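Local coordinates for protein serine proteinase inhibitor 1 (Myxoma virus, PDB 6BJ5) that inhibits serine endopeptidases as a poxviral member of the serpin family and is important in virulence, at residues A[45-49]-A[93-98]; A[75-81]-A[141-147]. One frame throughout, in Å; residues are numbered along the deposited sequence.

Contact 1: A[45-49]-A[93-98]; sequences SVLRI and EFSSRF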
ATOM      1  N   SER A  45       7.788  -2.551 -11.045  1.00 19.43           N
ATOM      2  CA  SER A  45       8.248  -1.765 -12.185  1.00 23.26           C
ATOM      3  C   SER A  45       9.771  -1.776 -12.286  1.00 32.80           C
ATOM      4  O   SER A  45      10.331  -1.898 -13.384  1.00 32.99           O
ATOM      5  CB  SER A  45       7.700  -0.343 -12.058  1.00 31.55           C
ATOM      6  OG  SER A  45       8.070   0.486 -13.138  1.00 35.21           O
ATOM      7  N   VAL A  46      10.457  -1.689 -11.143  1.00 37.00           N
ATOM      8  CA  VAL A  46      11.911  -1.847 -11.115  1.00 17.91           C
ATOM      9  C   VAL A  46      12.294  -3.267 -11.508  1.00 20.93           C
ATOM     10  O   VAL A  46      13.146  -3.473 -12.379  1.00 26.51           O
ATOM     11  CB  VAL A  46      12.457  -1.484  -9.724  1.00 27.96           C
ATOM     12  CG1 VAL A  46      13.938  -1.813  -9.629  1.00 21.46           C
ATOM     13  CG2 VAL A  46      12.211  -0.004  -9.430  1.00 15.90           C
ATOM     14  N   LEU A  47      11.654  -4.274 -10.883  1.00 30.57           N
ATOM     15  CA  LEU A  47      11.932  -5.681 -11.191  1.00 29.10           C
ATOM     16  C   LEU A  47      11.843  -5.959 -12.677  1.00 35.84           C
ATOM     17  O   LEU A  47      12.471  -6.895 -13.180  1.00 44.44           O
ATOM     18  CB  LEU A  47      10.934  -6.582 -10.465  1.00 25.20           C
ATOM     19  CG  LEU A  47      11.122  -8.094 -10.606  1.00 24.68           C
ATOM     20  CD1 LEU A  47      12.428  -8.516  -9.989  1.00 26.82           C
ATOM     21  CD2 LEU A  47       9.999  -8.861  -9.954  1.00 24.87           C
ATOM     22  N   ARG A  48      11.088  -5.142 -13.382  1.00 38.32           N
ATOM     23  CA  ARG A  48      10.812  -5.348 -14.787  1.00 42.69           C
ATOM     24  C   ARG A  48      12.009  -4.940 -15.646  1.00 40.97           C
ATOM     25  O   ARG A  48      12.252  -5.536 -16.699  1.00 28.96           O
ATOM     26  CB  ARG A  48       9.526  -4.585 -15.094  1.00 36.99           C
ATOM     27  CG  ARG A  48       9.015  -4.658 -16.445  1.00 30.93           C
ATOM     28  CD  ARG A  48       7.688  -3.928 -16.505  1.00 24.02           C
ATOM     29  NE  ARG A  48       7.440  -3.591 -17.894  1.00 38.60           N
ATOM     30  CZ  ARG A  48       6.980  -4.454 -18.789  1.00 37.48           C
ATOM     31  NH1 ARG A  48       6.695  -5.714 -18.429  1.00 25.63           N
ATOM     32  NH2 ARG A  48       6.827  -4.052 -20.043  1.00 29.81           N
ATOM     33  N   ILE A  49      12.791  -3.959 -15.191  1.00 39.97           N
ATOM     34  CA  ILE A  49      13.990  -3.548 -15.902  1.00 31.38           C
ATOM     35  C   ILE A  49      15.009  -4.675 -15.934  1.00 31.07           C
ATOM     36  O   ILE A  49      15.873  -4.704 -16.806  1.00 37.49           O
ATOM     37  CB  ILE A  49      14.574  -2.288 -15.221  1.00 41.87           C
ATOM     38  CG1 ILE A  49      13.554  -1.147 -15.243  1.00 42.89           C
ATOM     39  CG2 ILE A  49      15.863  -1.841 -15.880  1.00 30.26           C
ATOM     40  CD1 ILE A  49      13.179  -0.718 -16.634  1.00 40.29           C
ATOM     41  N   GLU A  93      21.322   1.420 -17.184  1.00 52.54           N
ATOM     42  CA  GLU A  93      19.887   1.621 -17.329  1.00 46.63           C
ATOM     43  C   GLU A  93      19.240   1.846 -15.971  1.00 47.70           C
ATOM     44  O   GLU A  93      18.453   2.782 -15.794  1.00 53.48           O
ATOM     45  CB  GLU A  93      19.274   0.402 -18.019  1.00 45.14           C
ATOM     46  CG  GLU A  93      17.754   0.330 -17.991  1.00 57.48           C
ATOM     47  CD  GLU A  93      17.092   1.059 -19.146  1.00 61.64           C
ATOM     48  OE1 GLU A  93      17.820   1.483 -20.071  1.00 60.21           O
ATOM     49  OE2 GLU A  93      15.845   1.209 -19.126  1.00 63.03           O
ATOM     50  N   PHE A  94      19.616   1.042 -14.979  1.00 43.10           N
ATOM     51  CA  PHE A  94      19.052   1.220 -13.650  1.00 28.45           C
ATOM     52  C   PHE A  94      19.381   2.592 -13.089  1.00 36.39           C
ATOM     53  O   PHE A  94      18.508   3.284 -12.553  1.00 40.66           O
ATOM     54  CB  PHE A  94      19.557   0.130 -12.703  1.00 17.50           C
ATOM     55  CG  PHE A  94      18.928   0.200 -11.342  1.00 28.10           C
ATOM     56  CD1 PHE A  94      17.849  -0.591 -11.016  1.00 26.71           C
ATOM     57  CD2 PHE A  94      19.397   1.101 -10.398  1.00 24.37           C
ATOM     58  CE1 PHE A  94      17.264  -0.494  -9.763  1.00 33.79           C
ATOM     59  CE2 PHE A  94      18.816   1.195  -9.159  1.00 30.93           C
ATOM     60  CZ  PHE A  94      17.751   0.392  -8.832  1.00 23.15           C
ATOM     61  N   SER A  95      20.642   3.003 -13.198  1.00 50.84           N
ATOM     62  CA  SER A  95      21.046   4.248 -12.561  1.00 49.91           C
ATOM     63  C   SER A  95      20.406   5.452 -13.229  1.00 42.70           C
ATOM     64  O   SER A  95      20.051   6.419 -12.546  1.00 37.96           O
ATOM     65  CB  SER A  95      22.568   4.376 -12.572  1.00 52.84           C
ATOM     66  OG  SER A  95      22.945   5.676 -12.159  1.00 62.17           O
ATOM     67  N   SER A  96      20.259   5.403 -14.564  1.00 44.70           N
ATOM     68  CA  SER A  96      19.707   6.521 -15.336  1.00 56.72           C
ATOM     69  C   SER A  96      18.213   6.696 -15.120  1.00 65.91           C
ATOM     70  O   SER A  96      17.681   7.794 -15.328  1.00 74.96           O
ATOM     71  CB  SER A  96      19.974   6.340 -16.825  1.00 53.72           C
ATOM     72  OG  SER A  96      19.344   5.168 -17.298  1.00 65.48           O
ATOM     73  N   ARG A  97      17.513   5.624 -14.773  1.00 59.72           N
ATOM     74  CA  ARG A  97      16.069   5.677 -14.667  1.00 49.24           C
ATOM     75  C   ARG A  97      15.568   5.913 -13.256  1.00 41.21           C
ATOM     76  O   ARG A  97      14.461   6.432 -13.100  1.00 45.23           O
ATOM     77  CB  ARG A  97      15.463   4.378 -15.169  1.00 37.08           C
ATOM     78  CG  ARG A  97      15.799   4.106 -16.562  1.00 39.78           C
ATOM     79  CD  ARG A  97      14.929   2.991 -16.993  1.00 50.78           C
ATOM     80  NE  ARG A  97      13.629   3.133 -16.369  1.00 56.75           N
ATOM     81  CZ  ARG A  97      12.497   2.747 -16.937  1.00 60.61           C
ATOM     82  NH1 ARG A  97      12.524   2.195 -18.156  1.00 64.15           N
ATOM     83  NH2 ARG A  97      11.351   2.923 -16.288  1.00 42.20           N
ATOM     84  N   PHE A  98      16.338   5.551 -12.227  1.00 34.41           N
ATOM     85  CA  PHE A  98      15.870   5.705 -10.856  1.00 29.48           C
ATOM     86  C   PHE A  98      16.805   6.567 -10.028  1.00 41.69           C
ATOM     87  O   PHE A  98      16.718   6.548  -8.791  1.00 45.23           O
ATOM     88  CB  PHE A  98      15.663   4.340 -10.200  1.00 29.40           C
ATOM     89  CG  PHE A  98      14.844   3.423 -11.037  1.00 32.21           C
ATOM     90  CD1 PHE A  98      15.419   2.323 -11.649  1.00 29.84           C
ATOM     91  CD2 PHE A  98      13.491   3.657 -11.213  1.00 23.17           C
ATOM     92  CE1 PHE A  98      14.663   1.473 -12.450  1.00 28.24           C
ATOM     93  CE2 PHE A  98      12.736   2.827 -12.009  1.00 21.54           C
ATOM     94  CZ  PHE A  98      13.320   1.725 -12.629  1.00 28.33           C
TER
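Two antiparallel helices of the serpin fold, 37-49 and 88-98, pack here on one face of the large central sheet. Strand 73-81 meets two rings of the second helix, Leu78 touching Phe94 and Arg76 touching Phe98. The axes of 45-49 and 93-98 run 150° apart and approach no closer than 11.0 Å; side chains bridge the gap, with no hydrogen bond between the segments and 298 Å² buried. Along the first segment, contact begins at Val46. Val46 CG1 meets Phe94 CE1 at the ring edge, 3.6 Å away, while Val46 CG2 sits over the face of Phe98, 4.0 Å from the ring centroid and 19° off the normal, a CH-pi contact. Ile49 then contributes the largest covered area, 96 Å². Ile49 CG1 touches the Phe98 edge (3.9 Å to CZ), and Ile49 CG2 packs on Glu93 CG at 3.6 Å. Ile49 CD1 lies over one face of the Arg97 guanidinium, 3.4 Å from NH1, and that same NH1 forms a salt bridge with Glu93 OE2 at 3.6 Å.

Contact 2: A[75-81]-A[141-147]; sequences LRELFVD and KMLLLSS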
ATOM      1  N   LEU A  75      10.768   5.790  -2.706  1.00 39.18           N
ATOM      2  CA  LEU A  75      12.182   5.444  -2.817  1.00 34.50           C
ATOM      3  C   LEU A  75      12.335   4.054  -3.418  1.00 32.84           C
ATOM      4  O   LEU A  75      11.524   3.158  -3.165  1.00 47.88           O
ATOM      5  CB  LEU A  75      12.878   5.540  -1.453  1.00 37.39           C
ATOM      6  CG  LEU A  75      14.332   5.079  -1.316  1.00 52.18           C
ATOM      7  CD1 LEU A  75      14.997   5.806  -0.187  1.00 60.37           C
ATOM      8  CD2 LEU A  75      14.418   3.578  -1.038  1.00 59.73           C
ATOM      9  N   ARG A  76      13.390   3.884  -4.220  1.00 25.72           N
ATOM     10  CA  ARG A  76      13.639   2.621  -4.914  1.00 33.39           C
ATOM     11  C   ARG A  76      15.130   2.321  -4.932  1.00 35.43           C
ATOM     12  O   ARG A  76      15.922   3.107  -5.464  1.00 28.67           O
ATOM     13  CB  ARG A  76      13.084   2.654  -6.336  1.00 27.47           C
ATOM     14  CG  ARG A  76      11.587   2.733  -6.370  1.00 36.96           C
ATOM     15  CD  ARG A  76      11.139   3.643  -7.486  1.00 45.68           C
ATOM     16  NE  ARG A  76      10.098   2.970  -8.230  1.00 55.55           N
ATOM     17  CZ  ARG A  76       9.722   3.292  -9.448  1.00 58.27           C
ATOM     18  NH1 ARG A  76       8.772   2.590 -10.038  1.00 71.85           N
ATOM     19  NH2 ARG A  76      10.311   4.299 -10.060  1.00 58.69           N
ATOM     20  N   GLU A  77      15.496   1.169  -4.366  1.00 32.59           N
ATOM     21  CA  GLU A  77      16.877   0.735  -4.255  1.00 28.25           C
ATOM     22  C   GLU A  77      16.909  -0.741  -4.607  1.00 25.89           C
ATOM     23  O   GLU A  77      15.917  -1.457  -4.418  1.00 21.01           O
ATOM     24  CB  GLU A  77      17.456   0.934  -2.832  1.00 28.25           C
ATOM     25  CG  GLU A  77      17.381   2.354  -2.288  1.00 32.58           C
ATOM     26  CD  GLU A  77      18.144   3.374  -3.118  1.00 42.67           C
ATOM     27  OE1 GLU A  77      19.294   3.111  -3.530  1.00 43.72           O
ATOM     28  OE2 GLU A  77      17.571   4.447  -3.383  1.00 48.94           O
ATOM     29  N   LEU A  78      18.048  -1.180  -5.140  1.00 23.17           N
ATOM     30  CA  LEU A  78      18.307  -2.580  -5.435  1.00 19.97           C
ATOM     31  C   LEU A  78      19.639  -2.966  -4.799  1.00 22.79           C
ATOM     32  O   LEU A  78      20.649  -2.281  -4.987  1.00 21.76           O
ATOM     33  CB  LEU A  78      18.321  -2.825  -6.953  1.00 21.55           C
ATOM     34  CG  LEU A  78      18.696  -4.231  -7.432  1.00 28.10           C
ATOM     35  CD1 LEU A  78      17.728  -5.293  -6.903  1.00 29.05           C
ATOM     36  CD2 LEU A  78      18.787  -4.283  -8.950  1.00 20.86           C
ATOM     37  N   PHE A  79      19.645  -4.053  -4.044  1.00 29.52           N
ATOM     38  CA  PHE A  79      20.842  -4.527  -3.359  1.00 29.57           C
ATOM     39  C   PHE A  79      21.195  -5.876  -3.961  1.00 31.16           C
ATOM     40  O   PHE A  79      20.510  -6.874  -3.704  1.00 33.51           O
ATOM     41  CB  PHE A  79      20.590  -4.649  -1.858  1.00 38.91           C
ATOM     42  CG  PHE A  79      20.204  -3.362  -1.221  1.00 46.81           C
ATOM     43  CD1 PHE A  79      21.166  -2.489  -0.755  1.00 38.32           C
ATOM     44  CD2 PHE A  79      18.867  -2.993  -1.146  1.00 47.10           C
ATOM     45  CE1 PHE A  79      20.801  -1.281  -0.196  1.00 41.61           C
ATOM     46  CE2 PHE A  79      18.498  -1.788  -0.590  1.00 42.11           C
ATOM     47  CZ  PHE A  79      19.466  -0.929  -0.116  1.00 44.37           C
ATOM     48  N   VAL A  80      22.246  -5.921  -4.766  1.00 28.26           N
ATOM     49  CA  VAL A  80      22.664  -7.167  -5.384  1.00 38.28           C
ATOM     50  C   VAL A  80      23.948  -7.616  -4.723  1.00 32.69           C
ATOM     51  O   VAL A  80      24.849  -6.804  -4.480  1.00 29.29           O
ATOM     52  CB  VAL A  80      22.843  -7.023  -6.901  1.00 38.49           C
ATOM     53  CG1 VAL A  80      23.279  -8.354  -7.491  1.00 31.63           C
ATOM     54  CG2 VAL A  80      21.535  -6.581  -7.495  1.00 41.13           C
ATOM     55  N   ASP A  81      24.031  -8.913  -4.450  1.00 31.04           N
ATOM     56  CA  ASP A  81      25.211  -9.459  -3.811  1.00 30.46           C
ATOM     57  C   ASP A  81      26.437  -9.242  -4.689  1.00 33.40           C
ATOM     58  O   ASP A  81      26.346  -9.240  -5.920  1.00 38.26           O
ATOM     59  CB  ASP A  81      25.024 -10.936  -3.520  1.00 26.92           C
ATOM     60  CG  ASP A  81      26.138 -11.480  -2.664  1.00 35.81           C
ATOM     61  OD1 ASP A  81      26.116 -11.262  -1.435  1.00 39.37           O
ATOM     62  OD2 ASP A  81      27.072 -12.078  -3.231  1.00 46.85           O
ATOM     63  N   LYS A 141      20.254 -13.370  -3.016  1.00 42.02           N
ATOM     64  CA  LYS A 141      21.221 -12.688  -3.884  1.00 36.44           C
ATOM     65  C   LYS A 141      20.784 -11.327  -4.393  1.00 34.98           C
ATOM     66  O   LYS A 141      21.646 -10.601  -4.883  1.00 37.99           O
ATOM     67  CB  LYS A 141      21.673 -13.531  -5.121  1.00 53.53           C
ATOM     68  CG  LYS A 141      22.184 -14.973  -4.889  1.00 69.76           C
ATOM     69  CD  LYS A 141      23.353 -14.909  -3.857  1.00 78.32           C
ATOM     70  CE  LYS A 141      22.881 -15.438  -2.440  1.00 95.13           C
ATOM     71  NZ  LYS A 141      23.569 -14.985  -1.148  1.00 94.24           N
ATOM     72  N   MET A 142      19.544 -10.903  -4.170  1.00 23.90           N
ATOM     73  CA  MET A 142      19.125  -9.569  -4.575  1.00 28.21           C
ATOM     74  C   MET A 142      18.056  -9.068  -3.605  1.00 31.95           C
ATOM     75  O   MET A 142      17.304  -9.873  -3.057  1.00 29.62           O
ATOM     76  CB  MET A 142      18.567  -9.604  -5.991  1.00 22.88           C
ATOM     77  CG  MET A 142      17.065  -9.971  -6.015  1.00 34.39           C
ATOM     78  SD  MET A 142      16.489 -10.238  -7.673  1.00 46.86           S
ATOM     79  CE  MET A 142      17.473  -8.982  -8.466  1.00 26.46           C
ATOM     80  N   LEU A 143      18.013  -7.763  -3.334  1.00 19.81           N
ATOM     81  CA  LEU A 143      16.891  -7.213  -2.589  1.00 17.87           C
ATOM     82  C   LEU A 143      16.392  -6.004  -3.359  1.00 24.49           C
ATOM     83  O   LEU A 143      17.165  -5.076  -3.622  1.00 20.72           O
ATOM     84  CB  LEU A 143      17.292  -6.844  -1.159  1.00 21.68           C
ATOM     85  CG  LEU A 143      16.103  -6.253  -0.409  1.00 32.52           C
ATOM     86  CD1 LEU A 143      15.163  -7.415  -0.025  1.00 25.06           C
ATOM     87  CD2 LEU A 143      16.561  -5.485   0.805  1.00 36.39           C
ATOM     88  N   LEU A 144      15.145  -6.052  -3.803  1.00 23.58           N
ATOM     89  CA  LEU A 144      14.534  -4.927  -4.489  1.00 22.27           C
ATOM     90  C   LEU A 144      13.604  -4.280  -3.482  1.00 25.89           C
ATOM     91  O   LEU A 144      12.706  -4.943  -2.957  1.00 18.64           O
ATOM     92  CB  LEU A 144      13.752  -5.369  -5.716  1.00 27.37           C
ATOM     93  CG  LEU A 144      13.469  -4.264  -6.729  1.00 39.63           C
ATOM     94  CD1 LEU A 144      13.211  -4.876  -8.094  1.00 29.65           C
ATOM     95  CD2 LEU A 144      12.315  -3.350  -6.318  1.00 30.01           C
ATOM     96  N   LEU A 145      13.822  -3.003  -3.194  1.00 24.00           N
ATOM     97  CA  LEU A 145      13.108  -2.379  -2.096  1.00 26.53           C
ATOM     98  C   LEU A 145      12.422  -1.103  -2.576  1.00 36.28           C
ATOM     99  O   LEU A 145      13.062  -0.237  -3.196  1.00 25.95           O
ATOM    100  CB  LEU A 145      14.054  -2.111  -0.926  1.00 26.25           C
ATOM    101  CG  LEU A 145      13.405  -1.318   0.201  1.00 41.39           C
ATOM    102  CD1 LEU A 145      12.477  -2.217   0.976  1.00 32.63           C
ATOM    103  CD2 LEU A 145      14.460  -0.727   1.110  1.00 52.04           C
ATOM    104  N   SER A 146      11.113  -1.014  -2.294  1.00 28.82           N
ATOM    105  CA  SER A 146      10.255   0.130  -2.609  1.00 30.55           C
ATOM    106  C   SER A 146       9.657   0.691  -1.318  1.00 33.76           C
ATOM    107  O   SER A 146       8.942  -0.016  -0.591  1.00 31.48           O
ATOM    108  CB  SER A 146       9.136  -0.280  -3.574  1.00 36.82           C
ATOM    109  OG  SER A 146       8.304   0.818  -3.933  1.00 40.79           O
ATOM    110  N   SER A 147       9.919   1.967  -1.048  1.00 21.03           N
ATOM    111  CA  SER A 147       9.457   2.628   0.166  1.00 22.58           C
ATOM    112  C   SER A 147       8.512   3.763  -0.202  1.00 33.52           C
ATOM    113  O   SER A 147       8.820   4.558  -1.095  1.00 34.90           O
ATOM    114  CB  SER A 147      10.633   3.200   0.939  1.00 23.85           C
ATOM    115  OG  SER A 147      11.435   2.145   1.431  1.00 51.96           O
TER
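Neighbouring antiparallel strands of the serpin's large central sheet meet here, 75-81 against 141-147, with axes 4.5 Å apart and N-to-C directions at 176°. Hydrogen-bonded pairs (Leu75-Ser147, Glu77-Leu145, Phe79-Leu143) give six backbone bonds, from 2.7 Å between Phe79 N and Leu143 O to 3.0 Å between Glu77 N and Leu145 O; non-hydrogen-bonded pairs lie between them, and 628 Å² is buried. On the face bearing Arg76, Leu78, Val80, Met142, Leu144 and Ser146, the main bump is Leu78. With chi1 t and chi2 p, Leu78 CD1 enters the hollow between two residues of the partner strand, 4.0 Å from Met142 CE and 4.2 Å from Leu144 CB. Val80 CG2 fits more loosely, 4.5 Å from Met142 CB. Helices 37-49 and 88-98 cover this face. On the other face, the Phe79 ring turns its edge to the partner strand, spanning Leu143 (CD2 to CD2, 3.9 Å) and Leu145 (CE2 to CB, 4.5 Å). Glu77 leans away from this strand pair to bond Tyr119 OH and form a salt bridge with Lys123. At the far end Leu75 and Ser147 stand side by side, CB to CB 4.0 Å. The pairing closes where the loop residue Lys141 precedes the strand: Asp81 N donates to Lys141 O at 3.0 Å, with an N-H...O angle of 171°.

Contact 1 is a helix pair lying on the sheet edge region that contact 2 builds; their centres are about 11 Å apart. Along the chain the segments alternate, 45-49, 75-81, 93-98, 141-147, so the two contacts cross along the chain, and strand 73-81 leads on to helix 88-98. Direct packing joins them: Leu47 N lies 3.3 Å from Leu144 CD1, and Phe98 CE2 3.4 Å from Arg76 NH2. Beyond contact 2, strand 142-153 bonds to 305-314 through Leu144 with Ile314 and Ser146 with Thr312. Strand 305-314, lying between 142-153 and 293-302, is consistent with a serpin whose cleaved reactive-centre loop has joined the sheet.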